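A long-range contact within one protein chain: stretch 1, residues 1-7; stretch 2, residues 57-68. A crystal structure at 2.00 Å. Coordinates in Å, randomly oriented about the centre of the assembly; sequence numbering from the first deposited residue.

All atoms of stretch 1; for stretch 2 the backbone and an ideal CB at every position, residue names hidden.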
# COMPACT_ATOMS: atom_id res chain seq x y z
N MSE A 1 1.35 8.40 11.65
CA MSE A 1 1.93 7.38 10.73
C MSE A 1 1.61 7.79 9.29
O MSE A 1 0.54 8.32 9.01
CB MSE A 1 1.31 6.01 11.03
CG MSE A 1 2.00 4.85 10.35
SE MSE A 1 3.68 4.37 11.22
CE MSE A 1 2.97 3.34 12.64
N GLU A 2 2.55 7.56 8.39
CA GLU A 2 2.33 7.82 6.98
C GLU A 2 2.77 6.65 6.13
O GLU A 2 3.55 5.81 6.57
CB GLU A 2 3.02 9.11 6.56
CG GLU A 2 2.56 10.30 7.40
CD GLU A 2 2.88 11.62 6.78
OE1 GLU A 2 2.58 11.79 5.57
OE2 GLU A 2 3.41 12.49 7.51
N THR A 3 2.25 6.60 4.90
CA THR A 3 2.49 5.52 3.97
C THR A 3 2.84 6.14 2.65
O THR A 3 2.20 7.09 2.21
CB THR A 3 1.27 4.62 3.83
OG1 THR A 3 1.07 3.90 5.06
CG2 THR A 3 1.46 3.60 2.69
N ILE A 4 3.89 5.61 2.04
CA ILE A 4 4.29 5.98 0.70
C ILE A 4 4.22 4.72 -0.15
O ILE A 4 4.71 3.67 0.27
CB ILE A 4 5.73 6.55 0.67
CG1 ILE A 4 5.83 7.80 1.55
CG2 ILE A 4 6.17 6.84 -0.77
CD1 ILE A 4 7.26 8.24 1.82
N ILE A 5 3.61 4.83 -1.32
CA ILE A 5 3.42 3.72 -2.23
C ILE A 5 3.98 4.13 -3.58
O ILE A 5 3.70 5.24 -4.05
CB ILE A 5 1.91 3.37 -2.36
CG1 ILE A 5 1.39 2.80 -1.04
CG2 ILE A 5 1.66 2.36 -3.51
CD1 ILE A 5 -0.14 2.82 -0.91
N HIS A 6 4.81 3.27 -4.18
CA HIS A 6 5.34 3.52 -5.53
C HIS A 6 4.93 2.44 -6.53
O HIS A 6 4.95 1.26 -6.20
CB HIS A 6 6.88 3.56 -5.54
CG HIS A 6 7.48 4.64 -4.71
ND1 HIS A 6 8.37 4.38 -3.69
CD2 HIS A 6 7.31 5.99 -4.73
CE1 HIS A 6 8.73 5.52 -3.12
NE2 HIS A 6 8.12 6.51 -3.74
N LYS A 7 4.58 2.85 -7.74
CA LYS A 7 4.48 1.92 -8.86
C LYS A 7 5.89 1.90 -9.40
O LYS A 7 6.52 2.96 -9.55
CB LYS A 7 3.52 2.45 -9.93
CG LYS A 7 2.07 2.51 -9.48
CD LYS A 7 1.22 3.08 -10.58
CE LYS A 7 -0.28 2.87 -10.30
NZ LYS A 7 -1.05 3.67 -11.33
N UNK A 57 5.52 -1.01 -4.29
CA UNK A 57 6.07 -1.08 -2.94
C UNK A 57 5.24 -0.22 -1.99
O UNK A 57 4.72 0.83 -2.39
CB UNK A 57 7.53 -0.63 -2.93
N UNK A 58 5.11 -0.70 -0.75
CA UNK A 58 4.37 -0.05 0.31
C UNK A 58 5.33 0.26 1.46
O UNK A 58 5.93 -0.65 2.05
CB UNK A 58 3.21 -0.92 0.78
N UNK A 59 5.52 1.54 1.74
CA UNK A 59 6.44 1.95 2.81
C UNK A 59 5.64 2.64 3.89
O UNK A 59 5.04 3.70 3.66
CB UNK A 59 7.54 2.87 2.28
N UNK A 60 5.60 2.03 5.07
CA UNK A 60 4.97 2.64 6.24
C UNK A 60 6.07 3.32 7.07
O UNK A 60 7.07 2.68 7.43
CB UNK A 60 4.21 1.60 7.07
N UNK A 61 5.88 4.62 7.33
CA UNK A 61 6.88 5.44 8.03
C UNK A 61 6.30 6.19 9.22
O UNK A 61 5.09 6.47 9.28
CB UNK A 61 7.51 6.44 7.06
N UNK A 62 7.18 6.52 10.17
CA UNK A 62 6.80 7.23 11.39
C UNK A 62 6.22 8.58 11.02
O UNK A 62 5.09 8.92 11.40
CB UNK A 62 8.00 7.40 12.33
N UNK A 63 7.00 9.33 10.25
CA UNK A 63 6.52 10.56 9.61
C UNK A 63 7.44 10.88 8.46
O UNK A 63 8.59 10.42 8.41
CB UNK A 63 6.46 11.73 10.60
N UNK A 64 6.92 11.68 7.53
CA UNK A 64 7.62 12.06 6.31
C UNK A 64 8.94 12.77 6.59
O UNK A 64 9.91 12.63 5.83
CB UNK A 64 6.72 12.96 5.46
N UNK A 65 8.95 13.54 7.67
CA UNK A 65 10.16 14.25 8.08
C UNK A 65 11.31 13.27 8.37
O UNK A 65 12.44 13.45 7.88
CB UNK A 65 9.87 15.11 9.31
N UNK A 66 11.02 12.24 9.15
CA UNK A 66 12.01 11.21 9.50
C UNK A 66 12.49 10.46 8.24
O UNK A 66 13.68 10.24 8.06
CB UNK A 66 11.41 10.22 10.51
N UNK A 67 11.55 10.08 7.37
CA UNK A 67 11.90 9.40 6.10
C UNK A 67 12.81 10.24 5.20
O UNK A 67 13.78 9.74 4.65
CB UNK A 67 10.62 9.05 5.33
N UNK A 68 12.50 11.53 5.08
CA UNK A 68 13.29 12.44 4.27
C UNK A 68 14.76 12.51 4.71
O UNK A 68 15.66 12.55 3.87
CB UNK A 68 12.67 13.84 4.32

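Residues 57–61 run antiparallel to strand 2–7, so their side chains alternate between two faces of the sheet, one carrying Glu-2, Ile-4 and His-6, the other Thr-3 and Ile-5.

Position 57 pairs with His-6 through two backbone hydrogen bonds, and its CB is on the same face of the sheet as His-6. The imidazole offers a polar nitrogen, so an acid, an amide or a hydroxyl could suit. The end of the deposited Glu-57, with chi1 in p, comes nearer than its CB direction suggests: His-6 ND1 donates to Glu-57 OE2 at 2.6 Å, and the carboxylate oxygen meets the ring at its edge, near its plane.

Position 58 faces the other way, its ideal CB 4.5 Å from Ile-5 CG1, with Thr-3 CG2 also near. Extended backbone angles and apolar neighbours favour a beta-branched or other aliphatic residue. It is Val-58, whose CG1 lies 4.2 Å from Ile-5 CG1 and 4.0 Å from Thr-3 CG2.

Position 59 is tied to Ile-4 by a hydrogen-bonded pair, the N of 59 to Ile-4 O at 2.7 Å and Ile-4 N to the O of 59 at 2.8 Å. Its CB is on the Glu-2, Ile-4 and His-6 face, where the strand backbone and apolar Ile-4 favour valine, leucine or isoleucine. Ile-59 lies beside two of these, CD1 4.2 Å from Ile-4 CB and 3.8 Å from His-6 CE1.

Position 60 shares its face with Thr-3 and has the long side chain of Met-1 alongside. A long chain with an aliphatic stem suits, charged or not. Lys-60 lays its stem there, its CG 3.7 Å from Met-1 CG.

Position 61, paired with Glu-2, could hold an aliphatic residue that covers the glutamate stem and reaches Ile-4. Ile-61 does both: CG1 is 3.9 Å from Glu-2 CB, and CD1 is 3.7 Å from Ile-4 CD1.

At 62 the CB points away, leaving the choice wide; Thr-62 O shares a water with Met-1 N. Position 63 precedes a helix, where Asp, Asn, Ser or Thr can cap. Asp-63 OD1 accepts from the backbone N of residue 66 at 2.8 Å.

Position 64 points sideways. Arg, Lys, Gln or Met could reach Ile-4 with an aliphatic stem, and positive charge is tolerable near Glu-2 OE2. Arg-64 sets a guanidinium face over Ile-4 CD1, 3.5 Å from NE; its NH1 salt-bridges OD1 of residue 68 at 2.9 Å.

Positions 65 and 66 contact nothing in stretch 1; Ala-65 and Ala-66 suit a helix. Position 67 points toward Ile-4 CD1, inviting a large apolar group: Phe-67 CD2 lies 3.6 Å from that methyl. Position 68, out of reach, is Asp-68.

Stretch 2 57-68: EVIKITDRAAFD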
# COMPACT_ATOMS: atom_id res chain seq x y z
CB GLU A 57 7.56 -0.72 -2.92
CG GLU A 57 7.90 0.77 -3.02
CD GLU A 57 9.40 1.04 -3.21
OE1 GLU A 57 10.24 0.11 -3.12
OE2 GLU A 57 9.75 2.21 -3.48
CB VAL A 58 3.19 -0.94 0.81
CG1 VAL A 58 2.32 -0.18 1.84
CG2 VAL A 58 2.32 -1.40 -0.38
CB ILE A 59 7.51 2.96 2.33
CG1 ILE A 59 8.06 2.59 0.95
CG2 ILE A 59 8.61 3.08 3.38
CD1 ILE A 59 8.82 3.72 0.27
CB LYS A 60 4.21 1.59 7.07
CG LYS A 60 3.45 2.17 8.26
CD LYS A 60 2.59 1.14 9.00
CE LYS A 60 1.11 1.26 8.63
NZ LYS A 60 0.23 0.44 9.50
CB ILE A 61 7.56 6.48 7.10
CG1 ILE A 61 6.51 7.34 6.40
CG2 ILE A 61 8.54 5.80 6.10
CD1 ILE A 61 7.10 8.44 5.50
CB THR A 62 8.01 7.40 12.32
OG1 THR A 62 9.12 7.92 11.57
CG2 THR A 62 8.40 6.04 12.92
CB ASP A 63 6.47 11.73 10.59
CG ASP A 63 7.80 11.99 11.24
OD1 ASP A 63 8.66 12.61 10.58
OD2 ASP A 63 8.00 11.55 12.40
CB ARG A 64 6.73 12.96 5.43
CG ARG A 64 7.23 13.14 4.00
CD ARG A 64 7.44 11.80 3.32
NE ARG A 64 6.92 11.77 1.95
CZ ARG A 64 7.68 11.86 0.85
NH1 ARG A 64 9.00 11.98 0.94
NH2 ARG A 64 7.10 11.81 -0.34
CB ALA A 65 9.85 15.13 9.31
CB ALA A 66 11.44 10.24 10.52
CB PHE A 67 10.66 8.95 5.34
CG PHE A 67 10.96 8.11 4.12
CD1 PHE A 67 11.57 6.86 4.26
CD2 PHE A 67 10.65 8.56 2.84
CE1 PHE A 67 11.87 6.07 3.13
CE2 PHE A 67 10.94 7.78 1.71
CZ PHE A 67 11.55 6.53 1.86
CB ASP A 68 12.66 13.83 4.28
CG ASP A 68 11.46 13.93 3.36
OD1 ASP A 68 10.96 12.88 2.87
OD2 ASP A 68 10.99 15.06 3.12
O HOH W 1 2.63 10.65 10.85
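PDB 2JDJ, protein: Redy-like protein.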